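Local coordinates for protein putative hyaluronoglucosaminidase (Clostridium perfringens, PDB 6PWI) that probably hydrolyses N-acetylhexosamine linkages in glycans, this chain holding the N-terminal domain and family 84 catalytic barrel of a larger, probably cell-wall-anchored protein, at residues D173-F182 with L436-A447. Residues are numbered along the deposited sequence; the frame is centred on the assembly and turned at random.
Sequences DYSDGQWRGF and LFAIADYGWNRA
Strand 179-182 runs antiparallel to helix 436-444 (176°, axes 7.6 Å apart), and Ser175 and Gly177 lie against the helix's C-terminal turn at Trp444 and Gly443. This is where the eight-stranded (beta/alpha) barrel closes: its first strand packs on the helix that follows its eighth, while residues 173-175 end a strand of the preceding mixed sheet. Carbonyls left over at the helix end receive the linker's backbone: Asp176 N bonds Trp444 O at 2.7 Å, nearly straight, and Gly177 N reaches Gly443 O weakly. Asp176, short and acidic, returns the bond: its OD2 accepts Arg446 N at 2.9 Å through the anti lone pair, and a water joins the same oxygen to Ala447 N. Gly443, with no side chain, leaves room for the aliphatic part of Arg180, whose CG and CD pack on its backbone (CD to Gly443 C 3.7 Å).

With CG anti to the backbone N (chi1 -179°), the Trp444 indole swings off the helix end to reach residues 173-175, between the two domains. Ser175 CB sits over the six-membered ring, 3.7 Å from its centroid, a CH-pi contact that a small residue permits. The Arg180 guanidinium stands perpendicular to the indole, with Trp444 CE3 beneath its face; its charge is met by Asp126 of the N-terminal domain. At the other end of the contact, Leu436 CD2 lies over one face of the Phe182 ring, a CH-pi contact between two apolar groups that also meet Leu199 of helix 193-204. Trp444 NE1 donates to Asp173 OD1 at 2.9 Å; the oxygen lies close to the indole plane, but the N-H arrives 45° out of the carboxylate plane, from the same face as Tyr174 N.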
loop_
_atom_site.group_PDB
_atom_site.type_symbol
_atom_site.label_atom_id
_atom_site.label_comp_id
_atom_site.label_asym_id
_atom_site.label_seq_id
_atom_site.Cartn_x
_atom_site.Cartn_y
_atom_site.Cartn_z
ATOM N N ASP A 173 3.615 15.651 -14.148
ATOM C CA ASP A 173 3.523 14.876 -12.921
ATOM C C ASP A 173 4.906 14.618 -12.331
ATOM O O ASP A 173 5.916 14.619 -13.036
ATOM C CB ASP A 173 2.736 13.582 -13.139
ATOM C CG ASP A 173 1.933 13.146 -11.924
ATOM O OD1 ASP A 173 2.105 13.761 -10.838
ATOM O OD2 ASP A 173 1.139 12.198 -12.067
ATOM N N TYR A 174 4.921 14.402 -11.014
ATOM C CA TYR A 174 6.117 14.001 -10.293
ATOM C C TYR A 174 5.724 13.471 -8.915
ATOM O O TYR A 174 4.580 13.615 -8.494
ATOM C CB TYR A 174 7.090 15.174 -10.176
ATOM C CG TYR A 174 6.577 16.324 -9.351
ATOM C CD1 TYR A 174 6.712 16.333 -7.971
ATOM C CD2 TYR A 174 5.964 17.411 -9.959
ATOM C CE1 TYR A 174 6.240 17.395 -7.215
ATOM C CE2 TYR A 174 5.493 18.484 -9.220
ATOM C CZ TYR A 174 5.630 18.472 -7.844
ATOM O OH TYR A 174 5.161 19.531 -7.125
ATOM N N SER A 175 6.692 12.866 -8.222
ATOM C CA SER A 175 6.453 12.288 -6.914
ATOM C C SER A 175 7.060 13.175 -5.835
ATOM O O SER A 175 8.173 13.669 -5.987
ATOM C CB SER A 175 7.007 10.898 -6.821
ATOM O OG SER A 175 6.736 10.343 -5.540
ATOM N N ASP A 176 6.311 13.345 -4.740
ATOM C CA ASP A 176 6.818 14.027 -3.564
ATOM C C ASP A 176 7.860 13.146 -2.883
ATOM O O ASP A 176 8.874 13.652 -2.421
ATOM C CB ASP A 176 5.683 14.459 -2.634
ATOM C CG ASP A 176 4.939 15.676 -3.157
ATOM O OD1 ASP A 176 5.624 16.635 -3.589
ATOM O OD2 ASP A 176 3.682 15.648 -3.151
ATOM N N GLY A 177 7.604 11.833 -2.852
ATOM C CA GLY A 177 8.481 10.887 -2.182
ATOM C C GLY A 177 9.382 10.138 -3.161
ATOM O O GLY A 177 8.960 9.801 -4.266
ATOM N N GLN A 178 10.621 9.881 -2.724
ATOM C CA GLN A 178 11.581 9.063 -3.448
ATOM C C GLN A 178 11.111 7.603 -3.475
ATOM O O GLN A 178 11.133 6.976 -4.530
ATOM C CB GLN A 178 12.974 9.275 -2.847
ATOM C CG GLN A 178 14.087 8.461 -3.497
ATOM C CD GLN A 178 15.380 8.439 -2.708
ATOM O OE1 GLN A 178 15.460 8.879 -1.559
ATOM N NE2 GLN A 178 16.423 7.901 -3.320
ATOM N N TRP A 179 10.662 7.069 -2.328
ATOM C CA TRP A 179 10.252 5.672 -2.225
ATOM C C TRP A 179 8.784 5.563 -1.832
ATOM O O TRP A 179 8.324 6.255 -0.929
ATOM C CB TRP A 179 11.144 4.879 -1.259
ATOM C CG TRP A 179 12.605 5.035 -1.537
ATOM C CD1 TRP A 179 13.521 5.610 -0.709
ATOM C CD2 TRP A 179 13.318 4.669 -2.740
ATOM N NE1 TRP A 179 14.756 5.612 -1.301
ATOM C CE2 TRP A 179 14.667 5.042 -2.548
ATOM C CE3 TRP A 179 12.967 4.062 -3.957
ATOM C CZ2 TRP A 179 15.649 4.829 -3.524
ATOM C CZ3 TRP A 179 13.938 3.845 -4.916
ATOM C CH2 TRP A 179 15.263 4.232 -4.704
ATOM N N ARG A 180 8.066 4.675 -2.531
ATOM C CA ARG A 180 6.666 4.382 -2.282
ATOM C C ARG A 180 6.446 2.879 -2.424
ATOM O O ARG A 180 6.700 2.304 -3.483
ATOM C CB ARG A 180 5.778 5.119 -3.287
ATOM C CG ARG A 180 6.082 6.602 -3.443
ATOM C CD ARG A 180 5.458 7.220 -4.681
ATOM N NE ARG A 180 5.864 6.613 -5.950
ATOM C CZ ARG A 180 7.013 6.852 -6.587
ATOM N NH1 ARG A 180 7.899 7.690 -6.073
ATOM N NH2 ARG A 180 7.271 6.252 -7.739
ATOM N N GLY A 181 5.986 2.235 -1.349
ATOM C CA GLY A 181 5.650 0.829 -1.454
ATOM C C GLY A 181 5.305 0.190 -0.115
ATOM O O GLY A 181 4.758 0.829 0.782
ATOM N N PHE A 182 5.641 -1.096 -0.013
ATOM C CA PHE A 182 5.223 -1.929 1.095
ATOM C C PHE A 182 6.357 -2.888 1.435
ATOM O O PHE A 182 7.140 -3.270 0.568
ATOM C CB PHE A 182 3.936 -2.676 0.730
ATOM C CG PHE A 182 3.987 -3.471 -0.553
ATOM C CD1 PHE A 182 4.218 -4.844 -0.534
ATOM C CD2 PHE A 182 3.793 -2.856 -1.787
ATOM C CE1 PHE A 182 4.252 -5.576 -1.715
ATOM C CE2 PHE A 182 3.838 -3.588 -2.967
ATOM C CZ PHE A 182 4.068 -4.948 -2.930
ATOM N N LEU A 436 -2.319 -0.208 0.608
ATOM C CA LEU A 436 -1.369 -0.007 -0.476
ATOM C C LEU A 436 -1.821 1.183 -1.316
ATOM O O LEU A 436 -1.015 2.056 -1.631
ATOM C CB LEU A 436 -1.227 -1.278 -1.320
ATOM C CG LEU A 436 0.041 -2.097 -1.071
ATOM C CD1 LEU A 436 0.019 -2.746 0.307
ATOM C CD2 LEU A 436 0.209 -3.158 -2.147
ATOM N N PHE A 437 -3.122 1.226 -1.633
ATOM C CA PHE A 437 -3.694 2.334 -2.379
ATOM C C PHE A 437 -3.426 3.651 -1.654
ATOM O O PHE A 437 -3.023 4.624 -2.288
ATOM C CB PHE A 437 -5.191 2.124 -2.596
ATOM C CG PHE A 437 -5.801 3.016 -3.646
ATOM C CD1 PHE A 437 -5.912 2.588 -4.962
ATOM C CD2 PHE A 437 -6.271 4.282 -3.321
ATOM C CE1 PHE A 437 -6.492 3.406 -5.925
ATOM C CE2 PHE A 437 -6.844 5.100 -4.287
ATOM C CZ PHE A 437 -6.964 4.657 -5.585
ATOM N N ALA A 438 -3.632 3.665 -0.326
ATOM C CA ALA A 438 -3.489 4.880 0.461
ATOM C C ALA A 438 -2.052 5.388 0.400
ATOM O O ALA A 438 -1.822 6.544 0.039
ATOM C CB ALA A 438 -3.941 4.651 1.878
ATOM N N ILE A 439 -1.098 4.508 0.723
ATOM C CA ILE A 439 0.320 4.847 0.755
ATOM C C ILE A 439 0.809 5.271 -0.632
ATOM O O ILE A 439 1.631 6.174 -0.745
ATOM C CB ILE A 439 1.144 3.681 1.341
ATOM C CG1 ILE A 439 0.720 3.355 2.776
ATOM C CG2 ILE A 439 2.639 3.933 1.235
ATOM C CD1 ILE A 439 0.538 4.557 3.658
ATOM N N ALA A 440 0.290 4.627 -1.683
ATOM C CA ALA A 440 0.665 4.953 -3.046
ATOM C C ALA A 440 0.259 6.389 -3.365
ATOM O O ALA A 440 1.075 7.164 -3.859
ATOM C CB ALA A 440 0.037 3.977 -4.007
ATOM N N ASP A 441 -1.005 6.724 -3.075
ATOM C CA ASP A 441 -1.565 8.033 -3.357
ATOM C C ASP A 441 -0.825 9.084 -2.532
ATOM O O ASP A 441 -0.319 10.066 -3.072
ATOM C CB ASP A 441 -3.068 8.015 -3.079
ATOM C CG ASP A 441 -3.829 9.261 -3.505
ATOM O OD1 ASP A 441 -3.276 10.078 -4.283
ATOM O OD2 ASP A 441 -4.987 9.398 -3.068
ATOM N N TYR A 442 -0.750 8.856 -1.217
ATOM C CA TYR A 442 -0.114 9.793 -0.308
ATOM C C TYR A 442 1.369 9.938 -0.637
ATOM O O TYR A 442 1.909 11.039 -0.601
ATOM C CB TYR A 442 -0.312 9.346 1.141
ATOM C CG TYR A 442 0.421 10.166 2.173
ATOM C CD1 TYR A 442 0.091 11.492 2.412
ATOM C CD2 TYR A 442 1.441 9.614 2.930
ATOM C CE1 TYR A 442 0.753 12.249 3.368
ATOM C CE2 TYR A 442 2.107 10.350 3.898
ATOM C CZ TYR A 442 1.762 11.670 4.117
ATOM O OH TYR A 442 2.423 12.397 5.063
ATOM N N GLY A 443 2.023 8.813 -0.942
ATOM C CA GLY A 443 3.455 8.805 -1.190
ATOM C C GLY A 443 3.820 9.623 -2.425
ATOM O O GLY A 443 4.856 10.291 -2.433
ATOM N N TRP A 444 2.949 9.566 -3.444
ATOM C CA TRP A 444 3.164 10.245 -4.712
ATOM C C TRP A 444 2.867 11.741 -4.584
ATOM O O TRP A 444 3.720 12.569 -4.916
ATOM C CB TRP A 444 2.349 9.595 -5.840
ATOM C CG TRP A 444 2.568 10.247 -7.174
ATOM C CD1 TRP A 444 1.862 11.288 -7.700
ATOM C CD2 TRP A 444 3.578 9.921 -8.147
ATOM N NE1 TRP A 444 2.358 11.632 -8.928
ATOM C CE2 TRP A 444 3.411 10.812 -9.231
ATOM C CE3 TRP A 444 4.605 8.967 -8.214
ATOM C CZ2 TRP A 444 4.232 10.777 -10.362
ATOM C CZ3 TRP A 444 5.419 8.936 -9.328
ATOM C CH2 TRP A 444 5.231 9.827 -10.389
ATOM N N ASN A 445 1.656 12.065 -4.097
ATOM C CA ASN A 445 1.166 13.431 -4.007
ATOM C C ASN A 445 0.653 13.690 -2.594
ATOM O O ASN A 445 -0.478 13.328 -2.280
ATOM C CB ASN A 445 0.033 13.682 -5.011
ATOM C CG ASN A 445 -0.444 15.122 -5.057
ATOM O OD1 ASN A 445 -0.323 15.864 -4.083
ATOM N ND2 ASN A 445 -1.000 15.530 -6.189
ATOM N N ARG A 446 1.474 14.356 -1.771
ATOM C CA ARG A 446 1.170 14.529 -0.362
ATOM C C ARG A 446 0.077 15.572 -0.134
ATOM O O ARG A 446 -0.896 15.298 0.562
ATOM C CB ARG A 446 2.436 14.846 0.434
ATOM C CG ARG A 446 3.222 13.607 0.826
ATOM C CD ARG A 446 4.556 14.073 1.359
ATOM N NE ARG A 446 5.657 13.168 1.080
ATOM C CZ ARG A 446 6.937 13.528 1.172
ATOM N NH1 ARG A 446 7.243 14.771 1.515
ATOM N NH2 ARG A 446 7.900 12.653 0.915
ATOM N N ALA A 447 0.244 16.773 -0.690
ATOM C CA ALA A 447 -0.650 17.872 -0.353
ATOM C C ALA A 447 -2.087 17.562 -0.775
ATOM O O ALA A 447 -3.026 17.930 -0.070
ATOM C CB ALA A 447 -0.158 19.169 -0.944
HETATM O O HOH W 1 2.523 17.684 -2.205
HETATM O O HOH W 2 2.933 5.813 -5.646
#